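Local coordinates for protein putative cytochrome C (Sinorhizobium meliloti, PDB 4PWA) that carries a covalently bound heme c and probably passes electrons between proteins in bacterial sulfite oxidation, at residues 12-15 with 21-24; 25-30 with 76-81. All blocks are in the same frame, centred on the assembly; numbering follows the deposited sequence. Where two conformers were deposited one is given.

Contact 1. Residues 12-15 with 21-24; sequences IFLE and CALC. With HEC (heme c), chain E.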
loop_
_atom_site.group_PDB
_atom_site.type_symbol
_atom_site.label_atom_id
_atom_site.label_comp_id
_atom_site.label_asym_id
_atom_site.label_seq_id
_atom_site.Cartn_x
_atom_site.Cartn_y
_atom_site.Cartn_z
ATOM N N ILE A 12 -4.507 20.567 -1.763
ATOM C CA ILE A 12 -5.800 20.063 -1.327
ATOM C C ILE A 12 -5.783 18.556 -1.481
ATOM O O ILE A 12 -6.207 17.825 -0.581
ATOM C CB ILE A 12 -6.969 20.706 -2.132
ATOM C CG1 ILE A 12 -7.097 22.193 -1.781
ATOM C CG2 ILE A 12 -8.290 20.001 -1.865
ATOM C CD1 ILE A 12 -7.890 23.011 -2.783
ATOM N N PHE A 13 -5.267 18.106 -2.625
ATOM C CA PHE A 13 -5.204 16.679 -2.961
ATOM C C PHE A 13 -4.339 15.891 -1.993
ATOM O O PHE A 13 -4.655 14.757 -1.661
ATOM C CB PHE A 13 -4.667 16.502 -4.379
ATOM C CG PHE A 13 -4.837 15.119 -4.916
ATOM C CD1 PHE A 13 -3.869 14.152 -4.701
ATOM C CD2 PHE A 13 -5.968 14.776 -5.622
ATOM C CE1 PHE A 13 -4.023 12.884 -5.184
ATOM C CE2 PHE A 13 -6.125 13.494 -6.116
ATOM C CZ PHE A 13 -5.150 12.555 -5.901
ATOM N N LEU A 14 -3.255 16.509 -1.539
ATOM C CA LEU A 14 -2.298 15.863 -0.636
ATOM C C LEU A 14 -2.497 16.098 0.871
ATOM O O LEU A 14 -2.246 15.190 1.655
ATOM C CB LEU A 14 -0.875 16.296 -1.008
ATOM C CG LEU A 14 -0.329 15.649 -2.285
ATOM C CD1 LEU A 14 0.893 16.391 -2.747
ATOM C CD2 LEU A 14 -0.014 14.152 -2.037
ATOM N N GLU A 15 -2.958 17.288 1.270
ATOM C CA GLU A 15 -2.924 17.691 2.681
ATOM C C GLU A 15 -4.276 18.112 3.245
ATOM O O GLU A 15 -4.695 17.613 4.269
ATOM C CB GLU A 15 -1.910 18.821 2.874
ATOM C CG GLU A 15 -0.468 18.384 2.675
ATOM C CD GLU A 15 0.018 17.470 3.785
ATOM O OE1 GLU A 15 0.449 17.986 4.838
ATOM O OE2 GLU A 15 -0.033 16.234 3.603
ATOM N N CYS A 21 -7.145 12.828 -0.583
ATOM C CA CYS A 21 -7.362 12.168 -1.875
ATOM C C CYS A 21 -6.225 11.220 -2.189
ATOM O O CYS A 21 -6.465 10.117 -2.673
ATOM C CB CYS A 21 -7.445 13.173 -3.027
ATOM S SG CYS A 21 -8.444 14.611 -2.746
ATOM N N ALA A 22 -4.995 11.666 -1.904
ATOM C CA ALA A 22 -3.770 10.894 -2.171
ATOM C C ALA A 22 -3.721 9.552 -1.459
ATOM O O ALA A 22 -3.042 8.641 -1.926
ATOM C CB ALA A 22 -2.508 11.712 -1.811
ATOM N N LEU A 23 -4.400 9.435 -0.322
ATOM C CA LEU A 23 -4.430 8.165 0.415
ATOM C C LEU A 23 -5.299 7.118 -0.285
ATOM O O LEU A 23 -5.044 5.926 -0.163
ATOM C CB LEU A 23 -4.911 8.365 1.863
ATOM C CG LEU A 23 -4.012 9.168 2.818
ATOM C CD1 LEU A 23 -4.624 9.287 4.235
ATOM C CD2 LEU A 23 -2.641 8.561 2.901
ATOM N N CYS A 24 -6.325 7.559 -1.006
ATOM C CA CYS A 24 -7.239 6.641 -1.691
ATOM C C CYS A 24 -6.925 6.517 -3.196
ATOM O O CYS A 24 -7.208 5.489 -3.822
ATOM C CB CYS A 24 -8.697 7.088 -1.488
ATOM S SG CYS A 24 -9.512 6.778 0.172
HETATM FE FE HEC E . -12.311 9.474 -4.757
HETATM C CHA HEC E . -14.151 7.847 -7.118
HETATM C CHB HEC E . -11.658 11.978 -6.908
HETATM C CHC HEC E . -10.957 11.256 -2.199
HETATM C CHD HEC E . -12.250 6.696 -2.810
HETATM N NA HEC E . -12.847 9.865 -6.631
HETATM C C1A HEC E . -13.553 9.030 -7.470
HETATM C C2A HEC E . -13.591 9.633 -8.789
HETATM C C3A HEC E . -12.895 10.763 -8.747
HETATM C C4A HEC E . -12.400 10.925 -7.386
HETATM C CMA HEC E . -12.661 11.712 -9.932
HETATM C CAA HEC E . -14.305 9.036 -10.019
HETATM C CBA HEC E . -15.793 9.301 -9.850
HETATM C CGA HEC E . -16.570 8.881 -11.074
HETATM O O1A HEC E . -17.308 9.741 -11.619
HETATM O O2A HEC E . -16.462 7.700 -11.514
HETATM N NB HEC E . -11.481 11.255 -4.593
HETATM C C1B HEC E . -11.356 12.192 -5.589
HETATM C C2B HEC E . -10.923 13.435 -4.991
HETATM C C3B HEC E . -10.691 13.216 -3.707
HETATM C C4B HEC E . -11.069 11.857 -3.421
HETATM C CMB HEC E . -10.569 14.739 -5.737
HETATM C CAB HEC E . -10.191 14.248 -2.672
HETATM C CBB HEC E . -11.231 15.345 -2.393
HETATM N NC HEC E . -11.679 9.037 -2.882
HETATM C C1C HEC E . -11.202 9.926 -1.948
HETATM C C2C HEC E . -11.283 9.341 -0.625
HETATM C C3C HEC E . -11.415 8.016 -0.823
HETATM C C4C HEC E . -11.803 7.848 -2.227
HETATM C CMC HEC E . -10.525 9.992 0.545
HETATM C CAC HEC E . -11.385 6.827 0.189
HETATM C CBC HEC E . -11.489 6.987 1.720
HETATM N ND HEC E . -13.075 7.580 -4.945
HETATM C C1D HEC E . -12.932 6.586 -3.993
HETATM C C2D HEC E . -13.615 5.387 -4.415
HETATM C C3D HEC E . -14.220 5.732 -5.765
HETATM C C4D HEC E . -13.822 7.105 -6.015
HETATM C CMD HEC E . -13.695 4.044 -3.665
HETATM C CAD HEC E . -15.057 4.797 -6.670
HETATM C CBD HEC E . -16.511 5.229 -6.627
HETATM C CGD HEC E . -17.370 4.184 -7.293
HETATM O O1D HEC E . -17.414 4.173 -8.552
HETATM O O2D HEC E . -18.022 3.384 -6.558
#
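Phe13 lays one face of its ring against Cys21, whose CB sits 3.5 Å from the ring centroid in a CH-pi contact, 18° off the normal. Cys21 SG follows obliquely, 4.4 Å from the Phe13 centroid, a sulfur-aromatic contact made by the same sulfur that is bonded to heme CAB at 1.8 Å. Ala22 N donates to Phe13 O at 3.1 Å, and Ala22 CB presses on Leu14 CD2 at a tight 3.5 Å. Phe13 CG lies anti to the backbone N (chi1 -168°), swinging the ring over Cys21 and Ala22, at the start of the short helix 21-24. At the far end of that helix Cys24 SG closes the second thioether, 1.9 Å from heme CAC; with axial His25 next, this is the CXXCH motif of c-type cytochromes. Further out, Ser17 OG hydrogen-bonds both Ile12 O and Cys21 N, while Tyr78 and Val79 of helix 69-82 pack on the Phe13 side chain. Replacing Phe13 by an alanine would probably open a gap beside Cys21 CB and strip the thioether sulfur of its aromatic neighbour. The first thioether thus lies against an apolar, polarisable ring, one backbone bond helping to hold its segment.

Contact 2. Residues 25-30 with 76-81; sequences HTLADA and ALYVST. With HEC (heme c), chain E.
The segment that leaves the heme-binding CXXCH motif, 25-30, runs from the iron to the C-terminal helix 69-82, and Tyr78 of that helix receives it. Tyr78 OH donates a hydrogen bond to Asp29 OD1 at 2.6 Å. The oxygen lies at the edge of the phenol ring, in its plane, but the carboxylate is turned 72° against the ring and met on its anti side, the hydroxyl 24° out of the carboxylate plane. Arg10 NE of helix 4-16 also forms a salt bridge to Asp29 OD1; its charge would be expected to favour the ionised carboxylate. Packing of N- and C-terminal helices is a hallmark of the cytochrome c fold, and here the pair 4-16 and 69-82 meets this segment around Asp29 and Tyr78. Alongside, Leu27 CD2 touches Tyr78 CE2 at 3.5 Å, the two side chains antiparallel, each reaching past the other, and Ala30 CB comes equally near Tyr78 OH. Tyr78 reaches across because its CG stands anti to the backbone N (chi1 166°). At the other end, His25 NE2 binds the heme iron at 2.0 Å, Met61 SD being the other axial ligand, and His25 ND1 is hydrogen-bonded to Pro38 O.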
loop_
_atom_site.group_PDB
_atom_site.type_symbol
_atom_site.label_atom_id
_atom_site.label_comp_id
_atom_site.label_asym_id
_atom_site.label_seq_id
_atom_site.Cartn_x
_atom_site.Cartn_y
_atom_site.Cartn_z
ATOM N N HIS A 25 -6.331 7.551 -3.785
ATOM C CA HIS A 25 -6.171 7.610 -5.244
ATOM C C HIS A 25 -4.730 7.703 -5.711
ATOM O O HIS A 25 -3.884 8.304 -5.036
ATOM C CB HIS A 25 -6.896 8.838 -5.777
ATOM C CG HIS A 25 -8.380 8.701 -5.777
ATOM N ND1 HIS A 25 -9.057 8.006 -6.755
ATOM C CD2 HIS A 25 -9.317 9.178 -4.928
ATOM C CE1 HIS A 25 -10.350 8.066 -6.509
ATOM N NE2 HIS A 25 -10.536 8.773 -5.406
ATOM N N THR A 26 -4.469 7.135 -6.884
ATOM C CA THR A 26 -3.182 7.284 -7.552
ATOM C C THR A 26 -3.242 8.479 -8.509
ATOM O O THR A 26 -4.183 8.612 -9.290
ATOM C CB THR A 26 -2.779 6.015 -8.312
ATOM O OG1 THR A 26 -2.520 4.970 -7.374
ATOM C CG2 THR A 26 -1.509 6.241 -9.160
ATOM N N LEU A 27 -2.229 9.339 -8.413
ATOM C CA LEU A 27 -2.071 10.493 -9.275
ATOM C C LEU A 27 -0.599 10.895 -9.306
ATOM O O LEU A 27 -0.073 11.436 -8.346
ATOM C CB LEU A 27 -2.941 11.656 -8.772
ATOM C CG LEU A 27 -2.989 12.889 -9.680
ATOM C CD1 LEU A 27 -3.850 12.594 -10.903
ATOM C CD2 LEU A 27 -3.483 14.122 -8.918
ATOM N N ALA A 28 0.054 10.641 -10.430
ATOM C CA ALA A 28 1.491 10.812 -10.563
ATOM C C ALA A 28 1.984 12.215 -10.212
ATOM O O ALA A 28 2.971 12.356 -9.511
ATOM C CB ALA A 28 1.934 10.422 -11.979
ATOM N N ASP A 29 1.288 13.254 -10.656
ATOM C CA ASP A 29 1.763 14.622 -10.442
ATOM C C ASP A 29 1.969 14.885 -8.956
ATOM O O ASP A 29 2.907 15.564 -8.570
ATOM C CB ASP A 29 0.799 15.637 -11.041
ATOM C CG ASP A 29 1.245 17.076 -10.821
ATOM O OD1 ASP A 29 0.969 17.637 -9.731
ATOM O OD2 ASP A 29 1.847 17.673 -11.742
ATOM N N ALA A 30 1.084 14.328 -8.138
ATOM C CA ALA A 30 1.165 14.452 -6.691
ATOM C C ALA A 30 2.031 13.368 -6.045
ATOM O O ALA A 30 2.186 13.375 -4.836
ATOM C CB ALA A 30 -0.257 14.426 -6.085
ATOM N N ALA A 76 -10.630 20.136 -8.473
ATOM C CA ALA A 76 -11.234 19.630 -9.721
ATOM C C ALA A 76 -10.422 20.087 -10.935
ATOM O O ALA A 76 -10.073 19.275 -11.793
ATOM C CB ALA A 76 -12.684 20.070 -9.852
ATOM N N LEU A 77 -10.126 21.382 -10.997
ATOM C CA LEU A 77 -9.250 21.930 -12.035
ATOM C C LEU A 77 -7.891 21.214 -12.086
ATOM O O LEU A 77 -7.407 20.864 -13.168
ATOM C CB LEU A 77 -9.027 23.434 -11.818
ATOM C CG LEU A 77 -8.076 24.124 -12.803
ATOM C CD1 LEU A 77 -8.542 23.914 -14.260
ATOM C CD2 LEU A 77 -7.923 25.627 -12.481
ATOM N N TYR A 78 -7.293 21.000 -10.913
ATOM C CA TYR A 78 -5.964 20.407 -10.798
ATOM C C TYR A 78 -5.950 19.000 -11.363
ATOM O O TYR A 78 -5.203 18.699 -12.287
ATOM C CB TYR A 78 -5.507 20.403 -9.322
ATOM C CG TYR A 78 -4.312 19.515 -9.020
ATOM C CD1 TYR A 78 -3.043 19.838 -9.489
ATOM C CD2 TYR A 78 -4.455 18.357 -8.264
ATOM C CE1 TYR A 78 -1.952 19.034 -9.225
ATOM C CE2 TYR A 78 -3.365 17.537 -7.988
ATOM C CZ TYR A 78 -2.126 17.877 -8.476
ATOM O OH TYR A 78 -1.062 17.067 -8.229
ATOM N N VAL A 79 -6.780 18.137 -10.788
ATOM C CA VAL A 79 -6.859 16.758 -11.217
ATOM C C VAL A 79 -7.084 16.643 -12.734
ATOM O O VAL A 79 -6.396 15.890 -13.422
ATOM C CB VAL A 79 -7.985 16.029 -10.498
ATOM C CG1 VAL A 79 -8.158 14.607 -11.085
ATOM C CG2 VAL A 79 -7.721 15.987 -8.975
ATOM N N SER A 80 -8.033 17.411 -13.254
ATOM C CA SER A 80 -8.397 17.301 -14.650
ATOM C C SER A 80 -7.295 17.794 -15.581
ATOM O O SER A 80 -7.246 17.387 -16.746
ATOM C CB SER A 80 -9.691 18.053 -14.920
ATOM O OG SER A 80 -9.600 19.364 -14.408
ATOM N N THR A 81 -6.420 18.656 -15.079
ATOM C CA THR A 81 -5.307 19.169 -15.876
ATOM C C THR A 81 -4.098 18.245 -15.854
ATOM O O THR A 81 -3.449 18.061 -16.881
ATOM C CB THR A 81 -4.839 20.538 -15.359
ATOM O OG1 THR A 81 -5.960 21.409 -15.251
ATOM C CG2 THR A 81 -3.807 21.143 -16.289
HETATM FE FE HEC E . -12.311 9.474 -4.757
HETATM C CHA HEC E . -14.151 7.847 -7.118
HETATM C CHB HEC E . -11.658 11.978 -6.908
HETATM C CHC HEC E . -10.957 11.256 -2.199
HETATM C CHD HEC E . -12.250 6.696 -2.810
HETATM N NA HEC E . -12.847 9.865 -6.631
HETATM C C1A HEC E . -13.553 9.030 -7.470
HETATM C C2A HEC E . -13.591 9.633 -8.789
HETATM C C3A HEC E . -12.895 10.763 -8.747
HETATM C C4A HEC E . -12.400 10.925 -7.386
HETATM C CMA HEC E . -12.661 11.712 -9.932
HETATM C CAA HEC E . -14.305 9.036 -10.019
HETATM C CBA HEC E . -15.793 9.301 -9.850
HETATM C CGA HEC E . -16.570 8.881 -11.074
HETATM O O1A HEC E . -17.308 9.741 -11.619
HETATM O O2A HEC E . -16.462 7.700 -11.514
HETATM N NB HEC E . -11.481 11.255 -4.593
HETATM C C1B HEC E . -11.356 12.192 -5.589
HETATM C C2B HEC E . -10.923 13.435 -4.991
HETATM C C3B HEC E . -10.691 13.216 -3.707
HETATM C C4B HEC E . -11.069 11.857 -3.421
HETATM C CMB HEC E . -10.569 14.739 -5.737
HETATM C CAB HEC E . -10.191 14.248 -2.672
HETATM C CBB HEC E . -11.231 15.345 -2.393
HETATM N NC HEC E . -11.679 9.037 -2.882
HETATM C C1C HEC E . -11.202 9.926 -1.948
HETATM C C2C HEC E . -11.283 9.341 -0.625
HETATM C C3C HEC E . -11.415 8.016 -0.823
HETATM C C4C HEC E . -11.803 7.848 -2.227
HETATM C CMC HEC E . -10.525 9.992 0.545
HETATM C CAC HEC E . -11.385 6.827 0.189
HETATM C CBC HEC E . -11.489 6.987 1.720
HETATM N ND HEC E . -13.075 7.580 -4.945
HETATM C C1D HEC E . -12.932 6.586 -3.993
HETATM C C2D HEC E . -13.615 5.387 -4.415
HETATM C C3D HEC E . -14.220 5.732 -5.765
HETATM C C4D HEC E . -13.822 7.105 -6.015
HETATM C CMD HEC E . -13.695 4.044 -3.665
HETATM C CAD HEC E . -15.057 4.797 -6.670
HETATM C CBD HEC E . -16.511 5.229 -6.627
HETATM C CGD HEC E . -17.370 4.184 -7.293
HETATM O O1D HEC E . -17.414 4.173 -8.552
HETATM O O2D HEC E . -18.022 3.384 -6.558
#

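In the fold
Both contacts are buried, yet they sit differently around the heme. Contact 1 joins neighbouring parts of the chain and holds the two thioether cysteines; contact 2 brings together segments 46 residues apart and supplies the axial histidine, with its packing against helix 69-82 away from the iron. The chemistry changes accordingly: ring, sulfur and methyl packing with one backbone bond in 12-15/21-24, against a buried phenol-carboxylate pair beside aliphatic packing in 25-30/76-81. Phe13 connects them, its CZ lying 3.7 Å from Leu27 CB and its CB 4.0 Å from Tyr78 CE2, while Leu14 CD2 packs on Ala30 O. Helix 4-16 therefore packs against both heme-binding segments.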